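Local atomic coordinates of ribosome inactivating type 1 protein (Iris hollandica, PDB entry 3MVG), a protein that belongs to the type 1 ribosome-inactivating proteins, the single-chain members of a family of plant proteins named for their effect on ribosomes. Residues A[17-20]-A[21-25]; A[159-162]-A[163-167]. One frame throughout, in Å; residues are numbered along the deposited sequence. Where two conformers were deposited one is given.

Interaction 1 of 2, residues A[17-20]-A[21-25]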
# COMPACT_ATOMS: atom_id res chain seq x y z
N SER A 17 2.21 8.03 -5.68
CA SER A 17 0.85 7.79 -5.19
C SER A 17 -0.10 8.94 -5.49
O SER A 17 -1.27 8.71 -5.81
CB SER A 17 0.89 7.49 -3.70
OG SER A 17 1.50 6.24 -3.48
N ASP A 18 0.39 10.18 -5.40
CA ASP A 18 -0.44 11.34 -5.75
C ASP A 18 -0.84 11.30 -7.22
O ASP A 18 -1.99 11.60 -7.56
CB ASP A 18 0.31 12.65 -5.44
CG ASP A 18 0.31 13.01 -3.96
OD1 ASP A 18 -0.40 12.37 -3.15
OD2 ASP A 18 1.03 13.95 -3.58
N PHE A 19 0.11 10.96 -8.08
CA PHE A 19 -0.17 10.78 -9.50
C PHE A 19 -1.30 9.77 -9.73
O PHE A 19 -2.27 10.06 -10.41
CB PHE A 19 1.12 10.38 -10.24
CG PHE A 19 0.89 9.65 -11.54
CD1 PHE A 19 0.20 10.26 -12.59
CD2 PHE A 19 1.38 8.38 -11.72
CE1 PHE A 19 -0.01 9.59 -13.80
CE2 PHE A 19 1.17 7.70 -12.93
CZ PHE A 19 0.47 8.31 -13.97
N LEU A 20 -1.17 8.59 -9.13
CA LEU A 20 -2.18 7.56 -9.33
C LEU A 20 -3.53 7.97 -8.79
O LEU A 20 -4.56 7.65 -9.38
CB LEU A 20 -1.74 6.24 -8.69
CG LEU A 20 -0.55 5.55 -9.35
CD1 LEU A 20 -0.29 4.27 -8.61
CD2 LEU A 20 -0.80 5.25 -10.83
N GLN A 21 -3.55 8.68 -7.66
CA GLN A 21 -4.84 9.08 -7.10
C GLN A 21 -5.52 10.11 -7.99
O GLN A 21 -6.73 10.03 -8.24
CB GLN A 21 -4.70 9.57 -5.66
CG GLN A 21 -6.05 9.78 -4.97
CD GLN A 21 -6.92 8.53 -5.02
OE1 GLN A 21 -6.44 7.42 -4.81
NE2 GLN A 21 -8.20 8.70 -5.30
N ASN A 22 -4.77 11.09 -8.49
CA ASN A 22 -5.32 12.05 -9.44
C ASN A 22 -5.81 11.35 -10.71
O ASN A 22 -6.86 11.70 -11.27
CB ASN A 22 -4.29 13.12 -9.80
CG ASN A 22 -4.17 14.19 -8.73
OD1 ASN A 22 -5.16 14.54 -8.08
ND2 ASN A 22 -2.97 14.71 -8.55
N LEU A 23 -5.07 10.34 -11.14
CA LEU A 23 -5.48 9.54 -12.27
C LEU A 23 -6.82 8.82 -12.01
O LEU A 23 -7.75 8.89 -12.82
CB LEU A 23 -4.36 8.56 -12.63
CG LEU A 23 -4.67 7.57 -13.75
CD1 LEU A 23 -4.97 8.26 -15.06
CD2 LEU A 23 -3.49 6.63 -13.91
N ARG A 24 -6.94 8.17 -10.86
CA ARG A 24 -8.19 7.49 -10.50
C ARG A 24 -9.35 8.48 -10.46
O ARG A 24 -10.45 8.16 -10.91
CB ARG A 24 -8.07 6.80 -9.14
CG ARG A 24 -7.11 5.63 -9.10
CD ARG A 24 -7.22 4.87 -7.77
NE ARG A 24 -6.10 3.95 -7.66
CZ ARG A 24 -4.96 4.20 -7.01
NH1 ARG A 24 -4.81 5.32 -6.31
NH2 ARG A 24 -3.98 3.32 -7.06
N ASN A 25 -9.11 9.68 -9.93
CA ASN A 25 -10.16 10.68 -9.82
C ASN A 25 -10.70 11.14 -11.17
O ASN A 25 -11.89 11.42 -11.32
CB ASN A 25 -9.67 11.88 -8.99
CG ASN A 25 -9.47 11.54 -7.53
OD1 ASN A 25 -9.91 10.50 -7.03
ND2 ASN A 25 -8.78 12.42 -6.82
O HOH W 1 -2.51 6.41 -4.92
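L20 and R24, one helical turn apart, form the tighter side of this contact. The amide of R24 bonds L20 O at 2.9 Å, and R24 CG lies 3.3 Å from the same oxygen. The R24 chain leaves with CG anti to its carbonyl carbon (chi1 -67°) and runs extended to NE, then turns at its end so that the guanidinium folds back toward L20. One face of that group looks onto L20 O, while L20 CB lies 4.0 Å from R24 NH1. R24 NH1 also reaches Q21 OE1 at 3.1 Å, coming from above the carbonyl plane rather than along a lone pair; R166 holds the same oxygen. A water in the guanidinium plane joins NH1 to S17 O, which also accepts the Q21 amide. On the apolar flank, L23 CD2 lies 4.3 Å from both F19 CZ and L20 CD2, meeting the F19 ring obliquely. The looser, solvent-facing side holds D18 and N22, joined by a 3.0 Å bond from N22 N to D18 O, with N22 exposed and D18 packing on R14 of the second subunit. Within the fold, helix 13-27 sets F19 and L23 against V52 of strand 49-55, with F6 meeting the F19 ring. R24 turns to A163 O, T162 O and E169, spanning helices 146-164 and 166-173.

Interaction 2 of 2, residues A[159-162]-A[163-167]; sequences VSET and ARFRA
V159 O takes the amide of A163 at 3.1 Å, and A163 CB comes within 3.2 Å of the same oxygen. A wider pi-type turn runs through 159-161. Next, S160 O accepts R164 N at 3.0 Å with R164 CG close alongside, while S160 OG bonds A71 O. This is the last stretch of helix 146-164 in the ribosome-inactivating protein fold; F165 leaves helical geometry and occupies the N-cap position of helix 166-173. E161 bends at chi2 (-69°), bringing its carboxylate obliquely up to the end of R164, where E161 OE1 and R164 NH1 make a long salt bridge of 3.5 Å. The two flat groups stand 81° apart, and two waters bridge them, the first accepting from R164 NH1 (water O to NH1 2.7 Å) and giving to E161 OE1, the second giving to OE2 and only weakly taking from NH1. Y108 bonds E161 OE2, whereas R164 NH2 turns to N70 O and a bound glycerol, with W201 in cation-pi contact. E161 O accepts the F165 amide and lies near the F165 ring plane, 3.8 Å from F165 CD2. T162 O, in the last turn, lies 3.2 Å from F165 O, two acceptors; R24 NH2 gives T162 O its hydrogen bond.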
# COMPACT_ATOMS: atom_id res chain seq x y z
N VAL A 159 0.84 2.08 -14.74
CA VAL A 159 -0.17 3.12 -14.84
C VAL A 159 -1.57 2.51 -14.69
O VAL A 159 -2.27 2.81 -13.72
CB VAL A 159 -0.04 3.93 -16.16
CG1 VAL A 159 -1.18 4.91 -16.30
CG2 VAL A 159 1.31 4.65 -16.20
N SER A 160 -1.98 1.64 -15.62
CA SER A 160 -3.33 1.05 -15.58
C SER A 160 -3.52 0.07 -14.43
O SER A 160 -4.52 0.12 -13.71
CB SER A 160 -3.65 0.36 -16.89
OG SER A 160 -3.63 1.26 -17.98
N GLU A 161 -2.58 -0.86 -14.25
CA GLU A 161 -2.78 -1.92 -13.26
C GLU A 161 -2.68 -1.40 -11.83
O GLU A 161 -3.42 -1.84 -10.96
CB GLU A 161 -1.85 -3.11 -13.47
CG GLU A 161 -1.97 -3.81 -14.83
CD GLU A 161 -3.27 -4.57 -15.05
OE1 GLU A 161 -4.18 -4.52 -14.20
OE2 GLU A 161 -3.36 -5.23 -16.11
N THR A 162 -1.75 -0.48 -11.59
CA THR A 162 -1.65 0.17 -10.28
C THR A 162 -2.85 1.09 -10.00
O THR A 162 -3.29 1.19 -8.85
CB THR A 162 -0.34 0.96 -10.17
OG1 THR A 162 -0.26 1.82 -11.31
CG2 THR A 162 0.88 0.03 -10.13
N ALA A 163 -3.39 1.74 -11.03
CA ALA A 163 -4.63 2.50 -10.85
C ALA A 163 -5.77 1.55 -10.42
O ALA A 163 -6.56 1.88 -9.55
CB ALA A 163 -5.02 3.24 -12.13
N ARG A 164 -5.83 0.37 -11.04
CA ARG A 164 -6.88 -0.61 -10.74
C ARG A 164 -6.70 -1.27 -9.38
O ARG A 164 -7.69 -1.58 -8.72
CB ARG A 164 -6.90 -1.70 -11.81
CG ARG A 164 -7.40 -1.25 -13.17
CD ARG A 164 -7.17 -2.37 -14.14
NE ARG A 164 -7.71 -2.11 -15.47
CZ ARG A 164 -7.59 -2.95 -16.49
NH1 ARG A 164 -6.93 -4.09 -16.35
NH2 ARG A 164 -8.13 -2.64 -17.66
N PHE A 165 -5.45 -1.49 -8.97
CA PHE A 165 -5.16 -2.26 -7.75
C PHE A 165 -4.12 -1.58 -6.88
O PHE A 165 -2.92 -1.53 -7.23
CB PHE A 165 -4.63 -3.66 -8.07
CG PHE A 165 -5.63 -4.56 -8.72
CD1 PHE A 165 -6.62 -5.18 -7.97
CD2 PHE A 165 -5.58 -4.80 -10.08
CE1 PHE A 165 -7.54 -6.04 -8.57
CE2 PHE A 165 -6.49 -5.65 -10.68
CZ PHE A 165 -7.47 -6.27 -9.92
N ARG A 166 -4.55 -1.11 -5.72
CA ARG A 166 -3.63 -0.53 -4.75
C ARG A 166 -2.62 -1.55 -4.24
O ARG A 166 -1.53 -1.15 -3.79
CB ARG A 166 -4.39 0.13 -3.60
CG ARG A 166 -5.19 1.33 -4.06
CD ARG A 166 -6.15 1.82 -3.01
NE ARG A 166 -7.03 2.86 -3.53
CZ ARG A 166 -6.73 4.16 -3.61
NH1 ARG A 166 -5.56 4.61 -3.16
NH2 ARG A 166 -7.61 4.99 -4.15
N ALA A 167 -2.94 -2.84 -4.32
CA ALA A 167 -1.96 -3.86 -3.93
C ALA A 167 -0.75 -3.84 -4.86
O ALA A 167 0.37 -4.11 -4.42
CB ALA A 167 -2.59 -5.24 -3.91
O HOH W 2 -6.35 -5.73 -14.23
O HOH W 3 -5.24 -6.71 -17.25

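How the interactions relate
Interactions 1 and 2 lie in series along the chain but touch in space, their centres about 10 Å apart. Interaction 1 is partly buried, on regular helix 13-27; all touching residues of interaction 2 are buried, where one helix ends and the next begins. Both come near the second subunit, interaction 1 with three residues, interaction 2 through R166. Packing joins them (L23 CD2 to V159 CG1 3.7 Å, L20 CD2 beside the T162 hydroxyl), as do probable hydrogen bonds from R24 NE to A163 O and R166 NH2 to Q21 OE1. R24 reaches two other helices through carbonyls and E169; R164 pairs with E161 and goes on to N70 O, W201 and a glycerol.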